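Side-chain contacts in protein (hdlp (histone deacetylase-like protein)) (Aquifex aeolicus, PDB 1C3P), which probably acts as a zinc-dependent deacetylase of the histone deacetylase family and binds the inhibitors TSA and SAHA: residues S104-S109 / G128-A133; V111-E116 / E288-G293; E116-N121 / E152-K157; N146-I151 / Q176-D181. All coordinates share one frame; numbering follows the deposited sequence.

Interaction 1: residues S104-S109 / G128-A133; sequences SLATGS and GGMHHA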
loop_
_atom_site.group_PDB
_atom_site.type_symbol
_atom_site.label_atom_id
_atom_site.label_comp_id
_atom_site.label_asym_id
_atom_site.label_seq_id
_atom_site.Cartn_x
_atom_site.Cartn_y
_atom_site.Cartn_z
ATOM N N SER A 104 1.959 -14.826 1.894
ATOM C CA SER A 104 0.804 -15.547 1.347
ATOM C C SER A 104 -0.503 -15.153 2.036
ATOM O O SER A 104 -1.576 -15.140 1.433
ATOM C CB SER A 104 1.003 -17.060 1.490
ATOM O OG SER A 104 1.987 -17.493 0.579
ATOM N N LEU A 105 -0.409 -14.837 3.313
ATOM C CA LEU A 105 -1.591 -14.464 4.059
ATOM C C LEU A 105 -2.089 -13.082 3.608
ATOM O O LEU A 105 -3.287 -12.847 3.463
ATOM C CB LEU A 105 -1.248 -14.476 5.551
ATOM C CG LEU A 105 -2.389 -14.567 6.550
ATOM C CD1 LEU A 105 -3.180 -15.876 6.307
ATOM C CD2 LEU A 105 -1.799 -14.529 7.980
ATOM N N ALA A 106 -1.160 -12.172 3.368
ATOM C CA ALA A 106 -1.511 -10.823 2.919
ATOM C C ALA A 106 -2.117 -10.883 1.521
ATOM O O ALA A 106 -3.037 -10.133 1.195
ATOM C CB ALA A 106 -0.246 -9.923 2.919
ATOM N N THR A 107 -1.604 -11.793 0.702
ATOM C CA THR A 107 -2.074 -11.943 -0.682
ATOM C C THR A 107 -3.436 -12.624 -0.740
ATOM O O THR A 107 -4.304 -12.229 -1.524
ATOM C CB THR A 107 -1.023 -12.705 -1.504
ATOM O OG1 THR A 107 0.197 -11.943 -1.469
ATOM C CG2 THR A 107 -1.481 -12.922 -2.960
ATOM N N GLY A 108 -3.633 -13.648 0.079
ATOM C CA GLY A 108 -4.927 -14.287 0.094
ATOM C C GLY A 108 -5.948 -13.244 0.540
ATOM O O GLY A 108 -7.091 -13.256 0.081
ATOM N N SER A 109 -5.538 -12.337 1.431
ATOM C CA SER A 109 -6.435 -11.289 1.934
ATOM C C SER A 109 -6.854 -10.310 0.829
ATOM O O SER A 109 -7.935 -9.694 0.877
ATOM C CB SER A 109 -5.767 -10.544 3.098
ATOM O OG SER A 109 -5.544 -11.419 4.194
ATOM N N GLY A 128 -2.461 -5.844 2.337
ATOM C CA GLY A 128 -2.163 -5.832 0.911
ATOM C C GLY A 128 -1.360 -4.641 0.418
ATOM O O GLY A 128 -0.919 -3.799 1.191
ATOM N N GLY A 129 -1.172 -4.571 -0.891
ATOM C CA GLY A 129 -0.414 -3.481 -1.468
ATOM C C GLY A 129 1.097 -3.675 -1.463
ATOM O O GLY A 129 1.833 -2.693 -1.438
ATOM N N MET A 130 1.558 -4.926 -1.467
ATOM C CA MET A 130 3.002 -5.244 -1.497
ATOM C C MET A 130 3.412 -5.074 -2.960
ATOM O O MET A 130 3.711 -6.036 -3.672
ATOM C CB MET A 130 3.210 -6.683 -1.028
ATOM C CG MET A 130 2.595 -6.874 0.363
ATOM S SD MET A 130 2.908 -8.451 1.146
ATOM C CE MET A 130 4.631 -8.280 1.416
ATOM N N HIS A 131 3.485 -3.808 -3.357
ATOM C CA HIS A 131 3.689 -3.411 -4.740
ATOM C C HIS A 131 5.060 -3.429 -5.382
ATOM O O HIS A 131 5.180 -3.032 -6.523
ATOM C CB HIS A 131 3.078 -2.011 -4.938
ATOM C CG HIS A 131 3.765 -0.918 -4.176
ATOM N ND1 HIS A 131 4.880 -1.124 -3.391
ATOM C CD2 HIS A 131 3.501 0.411 -4.111
ATOM C CE1 HIS A 131 5.272 0.031 -2.875
ATOM N NE2 HIS A 131 4.453 0.976 -3.297
ATOM N N HIS A 132 6.083 -3.867 -4.664
ATOM C CA HIS A 132 7.425 -3.888 -5.236
ATOM C C HIS A 132 7.884 -5.218 -5.850
ATOM O O HIS A 132 8.760 -5.212 -6.707
ATOM C CB HIS A 132 8.443 -3.438 -4.170
ATOM C CG HIS A 132 8.416 -1.967 -3.888
ATOM N ND1 HIS A 132 8.444 -1.446 -2.613
ATOM C CD2 HIS A 132 8.409 -0.905 -4.727
ATOM C CE1 HIS A 132 8.454 -0.125 -2.680
ATOM N NE2 HIS A 132 8.434 0.228 -3.951
ATOM N N ALA A 133 7.306 -6.348 -5.442
ATOM C CA ALA A 133 7.780 -7.632 -5.974
ATOM C C ALA A 133 7.558 -7.834 -7.472
ATOM O O ALA A 133 6.569 -7.375 -8.012
ATOM C CB ALA A 133 7.158 -8.793 -5.202
#

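Interaction 2: residues V111-E116 / E288-G293; sequences VQAIEE and EGVYLG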
loop_
_atom_site.group_PDB
_atom_site.type_symbol
_atom_site.label_atom_id
_atom_site.label_comp_id
_atom_site.label_asym_id
_atom_site.label_seq_id
_atom_site.Cartn_x
_atom_site.Cartn_y
_atom_site.Cartn_z
ATOM N N VAL A 111 -7.200 -11.304 -2.338
ATOM C CA VAL A 111 -8.175 -12.020 -3.136
ATOM C C VAL A 111 -9.517 -11.953 -2.389
ATOM O O VAL A 111 -10.576 -11.759 -2.995
ATOM C CB VAL A 111 -7.762 -13.501 -3.379
ATOM C CG1 VAL A 111 -8.885 -14.227 -4.105
ATOM C CG2 VAL A 111 -6.490 -13.561 -4.223
ATOM N N GLN A 112 -9.476 -12.093 -1.065
ATOM C CA GLN A 112 -10.699 -12.006 -0.272
ATOM C C GLN A 112 -11.327 -10.629 -0.426
ATOM O O GLN A 112 -12.540 -10.502 -0.533
ATOM C CB GLN A 112 -10.409 -12.282 1.204
ATOM C CG GLN A 112 -9.884 -13.681 1.460
ATOM C CD GLN A 112 -9.567 -13.914 2.910
ATOM O OE1 GLN A 112 -10.417 -14.372 3.689
ATOM N NE2 GLN A 112 -8.344 -13.579 3.298
ATOM N N ALA A 113 -10.507 -9.585 -0.414
ATOM C CA ALA A 113 -11.050 -8.239 -0.594
ATOM C C ALA A 113 -11.753 -8.154 -1.947
ATOM O O ALA A 113 -12.821 -7.557 -2.078
ATOM C CB ALA A 113 -9.945 -7.207 -0.529
ATOM N N ILE A 114 -11.146 -8.733 -2.968
ATOM C CA ILE A 114 -11.779 -8.689 -4.277
ATOM C C ILE A 114 -13.064 -9.513 -4.283
ATOM O O ILE A 114 -14.081 -9.089 -4.859
ATOM C CB ILE A 114 -10.836 -9.178 -5.365
ATOM C CG1 ILE A 114 -9.647 -8.203 -5.467
ATOM C CG2 ILE A 114 -11.580 -9.228 -6.704
ATOM C CD1 ILE A 114 -8.461 -8.765 -6.287
ATOM N N GLU A 115 -13.029 -10.678 -3.639
ATOM C CA GLU A 115 -14.227 -11.535 -3.561
ATOM C C GLU A 115 -15.387 -10.758 -2.943
ATOM O O GLU A 115 -16.518 -10.805 -3.434
ATOM C CB GLU A 115 -13.962 -12.791 -2.714
ATOM C CG GLU A 115 -13.059 -13.816 -3.368
ATOM C CD GLU A 115 -12.650 -14.937 -2.421
ATOM O OE1 GLU A 115 -13.040 -14.916 -1.228
ATOM O OE2 GLU A 115 -11.920 -15.845 -2.862
ATOM N N GLU A 116 -15.099 -10.047 -1.858
ATOM C CA GLU A 116 -16.117 -9.264 -1.167
ATOM C C GLU A 116 -16.664 -8.155 -2.039
ATOM O O GLU A 116 -17.876 -7.925 -2.071
ATOM C CB GLU A 116 -15.545 -8.677 0.111
ATOM C CG GLU A 116 -15.280 -9.710 1.176
ATOM C CD GLU A 116 -16.526 -10.523 1.483
ATOM O OE1 GLU A 116 -17.554 -9.923 1.851
ATOM O OE2 GLU A 116 -16.478 -11.755 1.347
ATOM N N GLU A 288 -16.805 3.400 -5.886
ATOM C CA GLU A 288 -16.204 2.402 -5.009
ATOM C C GLU A 288 -15.263 1.440 -5.735
ATOM O O GLU A 288 -15.508 1.038 -6.880
ATOM C CB GLU A 288 -17.282 1.584 -4.301
ATOM C CG GLU A 288 -18.146 2.377 -3.318
ATOM C CD GLU A 288 -17.332 3.061 -2.233
ATOM O OE1 GLU A 288 -16.482 2.394 -1.604
ATOM O OE2 GLU A 288 -17.553 4.266 -1.997
ATOM N N GLY A 289 -14.188 1.079 -5.043
ATOM C CA GLY A 289 -13.203 0.166 -5.591
ATOM C C GLY A 289 -12.703 -0.776 -4.512
ATOM O O GLY A 289 -13.288 -0.835 -3.436
ATOM N N VAL A 290 -11.626 -1.504 -4.800
ATOM C CA VAL A 290 -11.039 -2.448 -3.858
ATOM C C VAL A 290 -9.901 -1.701 -3.157
ATOM O O VAL A 290 -9.020 -1.143 -3.825
ATOM C CB VAL A 290 -10.509 -3.700 -4.622
ATOM C CG1 VAL A 290 -9.817 -4.690 -3.665
ATOM C CG2 VAL A 290 -11.686 -4.395 -5.321
ATOM N N TYR A 291 -9.926 -1.685 -1.824
ATOM C CA TYR A 291 -8.923 -0.962 -1.043
ATOM C C TYR A 291 -7.869 -1.840 -0.355
ATOM O O TYR A 291 -8.189 -2.798 0.360
ATOM C CB TYR A 291 -9.636 -0.088 -0.014
ATOM C CG TYR A 291 -10.776 0.689 -0.636
ATOM C CD1 TYR A 291 -12.100 0.496 -0.221
ATOM C CD2 TYR A 291 -10.541 1.569 -1.686
ATOM C CE1 TYR A 291 -13.162 1.165 -0.851
ATOM C CE2 TYR A 291 -11.586 2.236 -2.319
ATOM C CZ TYR A 291 -12.887 2.032 -1.903
ATOM O OH TYR A 291 -13.904 2.704 -2.548
ATOM N N LEU A 292 -6.609 -1.476 -0.563
ATOM C CA LEU A 292 -5.482 -2.226 -0.007
ATOM C C LEU A 292 -4.600 -1.334 0.838
ATOM O O LEU A 292 -4.606 -0.116 0.676
ATOM C CB LEU A 292 -4.622 -2.797 -1.150
ATOM C CG LEU A 292 -5.308 -3.594 -2.262
ATOM C CD1 LEU A 292 -4.239 -4.025 -3.306
ATOM C CD2 LEU A 292 -6.005 -4.796 -1.676
ATOM N N GLY A 293 -3.822 -1.949 1.733
ATOM C CA GLY A 293 -2.911 -1.184 2.563
ATOM C C GLY A 293 -1.664 -0.888 1.739
ATOM O O GLY A 293 -1.718 -0.811 0.506
#

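Interaction 3: residues E116-N121 / E152-K157; sequences EFLKGN and EYLRKK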
loop_
_atom_site.group_PDB
_atom_site.type_symbol
_atom_site.label_atom_id
_atom_site.label_comp_id
_atom_site.label_asym_id
_atom_site.label_seq_id
_atom_site.Cartn_x
_atom_site.Cartn_y
_atom_site.Cartn_z
ATOM N N GLU A 116 -15.099 -10.047 -1.858
ATOM C CA GLU A 116 -16.117 -9.264 -1.167
ATOM C C GLU A 116 -16.664 -8.155 -2.039
ATOM O O GLU A 116 -17.876 -7.925 -2.071
ATOM C CB GLU A 116 -15.545 -8.677 0.111
ATOM C CG GLU A 116 -15.280 -9.710 1.176
ATOM C CD GLU A 116 -16.526 -10.523 1.483
ATOM O OE1 GLU A 116 -17.554 -9.923 1.851
ATOM O OE2 GLU A 116 -16.478 -11.755 1.347
ATOM N N PHE A 117 -15.773 -7.467 -2.745
ATOM C CA PHE A 117 -16.199 -6.389 -3.620
ATOM C C PHE A 117 -17.129 -6.913 -4.713
ATOM O O PHE A 117 -18.125 -6.270 -5.050
ATOM C CB PHE A 117 -14.996 -5.729 -4.283
ATOM C CG PHE A 117 -15.357 -4.550 -5.144
ATOM C CD1 PHE A 117 -15.653 -3.321 -4.567
ATOM C CD2 PHE A 117 -15.439 -4.681 -6.530
ATOM C CE1 PHE A 117 -16.026 -2.226 -5.358
ATOM C CE2 PHE A 117 -15.812 -3.593 -7.329
ATOM C CZ PHE A 117 -16.105 -2.367 -6.741
ATOM N N LEU A 118 -16.793 -8.076 -5.268
ATOM C CA LEU A 118 -17.581 -8.672 -6.334
ATOM C C LEU A 118 -18.934 -9.177 -5.858
ATOM O O LEU A 118 -19.814 -9.448 -6.672
ATOM C CB LEU A 118 -16.797 -9.791 -7.016
ATOM C CG LEU A 118 -15.591 -9.308 -7.842
ATOM C CD1 LEU A 118 -14.886 -10.493 -8.452
ATOM C CD2 LEU A 118 -16.054 -8.375 -8.950
ATOM N N LYS A 119 -19.098 -9.302 -4.543
ATOM C CA LYS A 119 -20.374 -9.715 -3.954
ATOM C C LYS A 119 -21.198 -8.449 -3.780
ATOM O O LYS A 119 -22.371 -8.498 -3.404
ATOM C CB LYS A 119 -20.186 -10.307 -2.563
ATOM C CG LYS A 119 -19.357 -11.561 -2.484
ATOM C CD LYS A 119 -19.155 -11.923 -1.024
ATOM C CE LYS A 119 -18.413 -13.216 -0.881
ATOM N NZ LYS A 119 -18.230 -13.460 0.553
ATOM N N GLY A 120 -20.560 -7.307 -4.012
ATOM C CA GLY A 120 -21.255 -6.048 -3.860
ATOM C C GLY A 120 -20.961 -5.363 -2.545
ATOM O O GLY A 120 -21.598 -4.365 -2.208
ATOM N N ASN A 121 -20.018 -5.893 -1.775
ATOM C CA ASN A 121 -19.698 -5.234 -0.525
ATOM C C ASN A 121 -18.423 -4.425 -0.653
ATOM O O ASN A 121 -17.798 -4.420 -1.707
ATOM C CB ASN A 121 -19.622 -6.250 0.604
ATOM C CG ASN A 121 -20.960 -6.935 0.822
ATOM O OD1 ASN A 121 -21.418 -7.695 -0.024
ATOM N ND2 ASN A 121 -21.596 -6.648 1.936
ATOM N N GLU A 152 -4.615 -9.915 -11.939
ATOM C CA GLU A 152 -4.685 -11.070 -12.829
ATOM C C GLU A 152 -5.888 -11.911 -12.448
ATOM O O GLU A 152 -6.507 -12.563 -13.288
ATOM C CB GLU A 152 -3.409 -11.905 -12.736
ATOM C CG GLU A 152 -2.228 -11.227 -13.402
ATOM C CD GLU A 152 -2.378 -11.138 -14.908
ATOM O OE1 GLU A 152 -1.553 -10.455 -15.536
ATOM O OE2 GLU A 152 -3.307 -11.760 -15.466
ATOM N N TYR A 153 -6.247 -11.874 -11.167
ATOM C CA TYR A 153 -7.419 -12.618 -10.714
ATOM C C TYR A 153 -8.635 -12.024 -11.442
ATOM O O TYR A 153 -9.494 -12.749 -11.955
ATOM C CB TYR A 153 -7.573 -12.464 -9.188
ATOM C CG TYR A 153 -8.842 -13.062 -8.628
ATOM C CD1 TYR A 153 -8.923 -14.414 -8.274
ATOM C CD2 TYR A 153 -9.973 -12.269 -8.470
ATOM C CE1 TYR A 153 -10.125 -14.948 -7.766
ATOM C CE2 TYR A 153 -11.155 -12.781 -7.974
ATOM C CZ TYR A 153 -11.236 -14.105 -7.620
ATOM O OH TYR A 153 -12.433 -14.550 -7.103
ATOM N N LEU A 154 -8.696 -10.697 -11.501
ATOM C CA LEU A 154 -9.806 -10.016 -12.168
ATOM C C LEU A 154 -9.781 -10.267 -13.688
ATOM O O LEU A 154 -10.832 -10.466 -14.312
ATOM C CB LEU A 154 -9.750 -8.512 -11.865
ATOM C CG LEU A 154 -10.165 -8.109 -10.438
ATOM C CD1 LEU A 154 -9.733 -6.668 -10.135
ATOM C CD2 LEU A 154 -11.700 -8.277 -10.299
ATOM N N ARG A 155 -8.596 -10.257 -14.292
ATOM C CA ARG A 155 -8.521 -10.520 -15.732
ATOM C C ARG A 155 -9.086 -11.906 -16.026
ATOM O O ARG A 155 -9.820 -12.090 -17.003
ATOM C CB ARG A 155 -7.074 -10.409 -16.242
ATOM C CG ARG A 155 -6.476 -9.000 -16.038
ATOM C CD ARG A 155 -5.019 -8.894 -16.468
ATOM N NE ARG A 155 -4.876 -8.687 -17.901
ATOM C CZ ARG A 155 -3.713 -8.660 -18.539
ATOM N NH1 ARG A 155 -2.580 -8.837 -17.864
ATOM N NH2 ARG A 155 -3.684 -8.414 -19.844
ATOM N N LYS A 156 -8.772 -12.884 -15.180
ATOM C CA LYS A 156 -9.286 -14.230 -15.411
ATOM C C LYS A 156 -10.811 -14.268 -15.297
ATOM O O LYS A 156 -11.467 -15.097 -15.937
ATOM C CB LYS A 156 -8.644 -15.241 -14.451
ATOM C CG LYS A 156 -9.067 -16.687 -14.743
ATOM C CD LYS A 156 -8.228 -17.699 -13.996
ATOM C CE LYS A 156 -6.774 -17.667 -14.465
ATOM N NZ LYS A 156 -6.628 -18.016 -15.917
ATOM N N LYS A 157 -11.367 -13.371 -14.485
ATOM C CA LYS A 157 -12.817 -13.269 -14.307
ATOM C C LYS A 157 -13.479 -12.571 -15.501
ATOM O O LYS A 157 -14.705 -12.515 -15.588
ATOM C CB LYS A 157 -13.173 -12.499 -13.023
ATOM C CG LYS A 157 -12.914 -13.242 -11.711
ATOM C CD LYS A 157 -13.721 -14.525 -11.620
ATOM C CE LYS A 157 -13.447 -15.263 -10.309
ATOM N NZ LYS A 157 -14.101 -16.607 -10.268
#

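Interaction 4: residues N146-I151 / Q176-D181; sequences NPAVGI and QEAFYD. Unlike the reference sequence in segment 146-151: N146 (reference Asp).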
loop_
_atom_site.group_PDB
_atom_site.type_symbol
_atom_site.label_atom_id
_atom_site.label_comp_id
_atom_site.label_asym_id
_atom_site.label_seq_id
_atom_site.Cartn_x
_atom_site.Cartn_y
_atom_site.Cartn_z
ATOM N N ASN A 146 0.792 -8.775 -4.262
ATOM C CA ASN A 146 -0.648 -9.068 -4.216
ATOM C C ASN A 146 -1.433 -8.184 -5.185
ATOM O O ASN A 146 -2.431 -8.620 -5.751
ATOM C CB ASN A 146 -1.176 -9.019 -2.774
ATOM C CG ASN A 146 -1.074 -7.654 -2.157
ATOM O OD1 ASN A 146 -2.060 -6.931 -2.100
ATOM N ND2 ASN A 146 0.131 -7.278 -1.712
ATOM N N PRO A 147 -1.013 -6.921 -5.381
ATOM C CA PRO A 147 -1.806 -6.164 -6.359
ATOM C C PRO A 147 -1.818 -6.865 -7.750
ATOM O O PRO A 147 -2.861 -6.917 -8.424
ATOM C CB PRO A 147 -1.091 -4.819 -6.409
ATOM C CG PRO A 147 -0.618 -4.664 -4.953
ATOM C CD PRO A 147 0.016 -6.055 -4.770
ATOM N N ALA A 148 -0.673 -7.409 -8.177
ATOM C CA ALA A 148 -0.606 -8.074 -9.494
ATOM C C ALA A 148 -1.383 -9.386 -9.491
ATOM O O ALA A 148 -2.031 -9.729 -10.478
ATOM C CB ALA A 148 0.853 -8.321 -9.911
ATOM N N VAL A 149 -1.323 -10.118 -8.387
ATOM C CA VAL A 149 -2.083 -11.355 -8.262
ATOM C C VAL A 149 -3.552 -10.973 -8.363
ATOM O O VAL A 149 -4.322 -11.602 -9.101
ATOM C CB VAL A 149 -1.822 -12.043 -6.907
ATOM C CG1 VAL A 149 -2.834 -13.178 -6.651
ATOM C CG2 VAL A 149 -0.413 -12.599 -6.889
ATOM N N GLY A 150 -3.934 -9.925 -7.638
ATOM C CA GLY A 150 -5.323 -9.490 -7.649
ATOM C C GLY A 150 -5.838 -9.031 -9.001
ATOM O O GLY A 150 -6.975 -9.339 -9.389
ATOM N N ILE A 151 -5.018 -8.272 -9.717
ATOM C CA ILE A 151 -5.403 -7.780 -11.035
ATOM C C ILE A 151 -5.525 -8.947 -12.016
ATOM O O ILE A 151 -6.443 -8.971 -12.830
ATOM C CB ILE A 151 -4.394 -6.732 -11.529
ATOM C CG1 ILE A 151 -4.544 -5.452 -10.687
ATOM C CG2 ILE A 151 -4.592 -6.445 -13.033
ATOM C CD1 ILE A 151 -3.426 -4.441 -10.909
ATOM N N GLN A 176 4.110 -1.808 -12.059
ATOM C CA GLN A 176 4.361 -1.180 -13.359
ATOM C C GLN A 176 4.872 -2.194 -14.375
ATOM O O GLN A 176 4.363 -2.297 -15.489
ATOM C CB GLN A 176 5.390 -0.051 -13.234
ATOM C CG GLN A 176 5.769 0.545 -14.584
ATOM C CD GLN A 176 6.646 1.756 -14.470
ATOM O OE1 GLN A 176 6.269 2.743 -13.834
ATOM N NE2 GLN A 176 7.830 1.704 -15.098
ATOM N N GLU A 177 5.891 -2.945 -13.986
ATOM C CA GLU A 177 6.464 -3.940 -14.889
ATOM C C GLU A 177 5.437 -4.980 -15.298
ATOM O O GLU A 177 5.342 -5.372 -16.466
ATOM C CB GLU A 177 7.645 -4.624 -14.205
ATOM C CG GLU A 177 8.356 -5.650 -15.090
ATOM C CD GLU A 177 9.585 -6.223 -14.414
ATOM O OE1 GLU A 177 9.533 -7.367 -13.907
ATOM O OE2 GLU A 177 10.603 -5.504 -14.362
ATOM N N ALA A 178 4.648 -5.417 -14.326
ATOM C CA ALA A 178 3.633 -6.439 -14.560
ATOM C C ALA A 178 2.605 -6.120 -15.652
ATOM O O ALA A 178 2.141 -7.014 -16.369
ATOM C CB ALA A 178 2.916 -6.749 -13.251
ATOM N N PHE A 179 2.254 -4.849 -15.792
ATOM C CA PHE A 179 1.245 -4.457 -16.766
ATOM C C PHE A 179 1.699 -3.408 -17.750
ATOM O O PHE A 179 0.876 -2.785 -18.430
ATOM C CB PHE A 179 0.024 -3.961 -16.007
ATOM C CG PHE A 179 -0.473 -4.957 -15.022
ATOM C CD1 PHE A 179 -0.239 -4.795 -13.655
ATOM C CD2 PHE A 179 -1.070 -6.132 -15.470
ATOM C CE1 PHE A 179 -0.591 -5.804 -12.742
ATOM C CE2 PHE A 179 -1.424 -7.145 -14.567
ATOM C CZ PHE A 179 -1.180 -6.976 -13.199
ATOM N N TYR A 180 3.010 -3.246 -17.841
ATOM C CA TYR A 180 3.609 -2.245 -18.701
ATOM C C TYR A 180 3.238 -2.429 -20.169
ATOM O O TYR A 180 3.082 -1.454 -20.915
ATOM C CB TYR A 180 5.128 -2.307 -18.566
ATOM C CG TYR A 180 5.777 -0.982 -18.811
ATOM C CD1 TYR A 180 6.768 -0.834 -19.774
ATOM C CD2 TYR A 180 5.419 0.137 -18.036
ATOM C CE1 TYR A 180 7.393 0.381 -19.968
ATOM C CE2 TYR A 180 6.036 1.358 -18.220
ATOM C CZ TYR A 180 7.027 1.472 -19.191
ATOM O OH TYR A 180 7.654 2.669 -19.381
ATOM N N ASP A 181 3.095 -3.694 -20.546
ATOM C CA ASP A 181 2.784 -4.147 -21.900
ATOM C C ASP A 181 1.311 -4.221 -22.342
ATOM O O ASP A 181 1.021 -4.467 -23.519
ATOM C CB ASP A 181 3.463 -5.521 -22.072
ATOM C CG ASP A 181 2.662 -6.483 -22.909
ATOM O OD1 ASP A 181 1.502 -6.772 -22.541
ATOM O OD2 ASP A 181 3.196 -6.970 -23.927
#

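Interaction 1: residues S104-S109 / G128-A133
The glycine-rich loop that carries the paired histidines of the histone deacetylase family begins against helix 98-118, where A106 meets G128 and M130. The backbones come close here, with the CA atoms of A106 and G128 5.4 Å apart, and neither residue has more than a methyl group to keep them separate. Facing the loop, A106 CB touches the sulfur of M130 (CB to SD 3.9 Å). That sulfur is delivered by a bent side chain: CG lies anti to the carbonyl carbon (chi1 -56°), and a further turn about CG-SD (chi3 68°) swings CE away from the alanine methyl, leaving the sulfur to make the touch. G128 adds a looser approach of its CA to A106 O (4.4 Å), and A106 O is itself hydrogen-bonded to N125 ND2, at the end of the strand that feeds the loop.

M130 is the centre of an inverse gamma turn, closed by a weak bond from H131 N to G129 O (2.8 Å). G129 before it has a positive phi of 84°, where a side chain would strike the preceding carbonyl. Within the helix, S109 OG bonds back to L105 O (2.8 Å), which also accepts from S109 N; the two donors arrive from opposite faces of the carbonyl plane.

Beyond the turn, H131 reaches D168, a zinc ligand, through a weak hydrogen bond from NE2. The loop thus runs from the end of strand 122-125, across helix 98-118 and the start of helix 146-156, where M130 touches N146, to the side of strand 162-166 against which H131 packs.

Interaction 2: residues V111-E116 / E288-G293
V290 CG1 is the single atom on which this contact turns: it lies 4.0 Å from A113 CB and equally 4.0 Å from I114 CG1. A113 presents its methyl directly to the strand, while I114 comes in from the next position along the helix, its side chain crossing that of V290 at about a right angle. With CG1 anti to the backbone N (chi1 177°), the valine places this one branch between two successive helix residues. Its other branch, CG2, is turned to the ring of F117, one helical turn beyond A113.

The next shell fixes both partners. V290 is held by backbone hydrogen bonds to Y251 and L253 of the adjacent parallel strand; I114 lies against Y153 and L154 of helix 146-156, and A113 against I7 of strand 4-8. On the far side of the strand Y291 points away from the helix and ties down the approach to V290: its OH donates to E288 OE1 (2.8 Å), above the carboxylate plane, and accepts from G289 N (3.0 Å, N-H...O 163°). E288 in turn forms a salt bridge with R283.

No hydrogen bond or charge pair joins the two segments. The buried interface between helix and central strand therefore depends on the fit of aliphatic groups; the side-chain hydrogen bonds of Y291 and E288 are kept to the other face, while the backbone bonds run within the sheet.

Interaction 3: residues E116-N121 / E152-K157
The ends of two neighbouring helices stand well apart here, L118 and L154 being the closest pair at 9.8 Å between CA atoms, and the side chains must bridge the distance. L118 does so with CD1, which is anti to CA (chi2 179°) and is thereby carried outward to the second helix. That methyl meets L154 CD2 at 4.3 Å and Y153 CE2 at 4.4 Å. It comes to the edge of the tyrosine ring, near the ring plane, and does not lie over a face. These are light, purely apolar touches; L118 is exposed, whereas L154 is buried and packs onward against V250 and L252 of the sheet.

Behind L118 the chain leaves its helix through a Schellman motif. G120 takes a positive phi of 100°, its N bonding to F117 O (2.8 Å), while N121 N reaches E116 O (3.0 Å). The same E116 carbonyl accepts from K119 N on the opposite face of its plane. The E116 side chain is engaged as well: K119 NZ forms a salt bridge with OE2 (2.6 Å) on the syn side of the carboxylate, 25° out of its plane. On the other helix R155 NH1 pairs weakly with E152 OE1.

F159, in the loop after the second helix, touches both L118 and L154 and so joins the same apolar cluster. Helices packed side by side against a parallel sheet are characteristic of alpha/beta folds such as the arginase-like fold of the deacetylase family, here in a region remote from the zinc site.

Interaction 4: residues N146-I151 / Q176-D181
Two helices that flank strand 162-166 in the sequence, 146-156 and 173-179, come together through A148 and I151 on one and A178 and F179 on the other. The alanines permit the close approach: their CA atoms are 6.8 Å apart and the methyls, CB to CB, 4.2 Å. Beside them the ring of F179 reaches up to the first helix. Its tip lies nearest the backbone there, with CZ 3.9 Å from A148 CA, which sits at the ring edge near its plane.

I151 takes up the rest of that tip, its side chain running at a slant to that of F179. CG2 approaches CZ at 3.5 Å, and CD1, on the other branch, comes to CE1 at 3.6 Å; both branches meet the end of the ring from one side of its plane. F179 is directed there by CG lying anti to its carbonyl carbon (chi1 -55°). On the other side of the plane, the methyl of its neighbour A178 rests 3.6 Å above the face, offset toward the rim, which should further restrict the ring. A leucine in place of F179 is likely to leave A148 and I151 without the flat ring end they pack against, opening a gap between the helices.

F179 also touches E152 and R155 in the following turn of helix 146-156, so polar side chains border the apolar patch. With V149 on T107 to one side and F179 to the other, helix 146-156 lies between helices 98-118 and 173-179. Q176 separately ties helix 173-179 to strand 217-222 by its hydrogen bond to N219.

Overall arrangement
Helix 98-118 supplies one side of interactions 1, 2 and 3, and helix 146-156 one side of interactions 3 and 4, so these two helices connect the four contacts. Interactions 2 and 3 share E116 and lie about 8 Å apart between centres, with F117 packing on the backbone of E288 and G289. N146 joins interactions 1 and 4, whose centres are about 12 Å apart: its OD1 probably accepts a hydrogen bond from G129 N (2.8 Å), and T107 packs on its CB. L292 touches both G129 and P147. Interaction 1 is nearest the zinc site, in which no zinc is modelled here, M130 being about 10 Å from D168 between side chains; the others lie farther out.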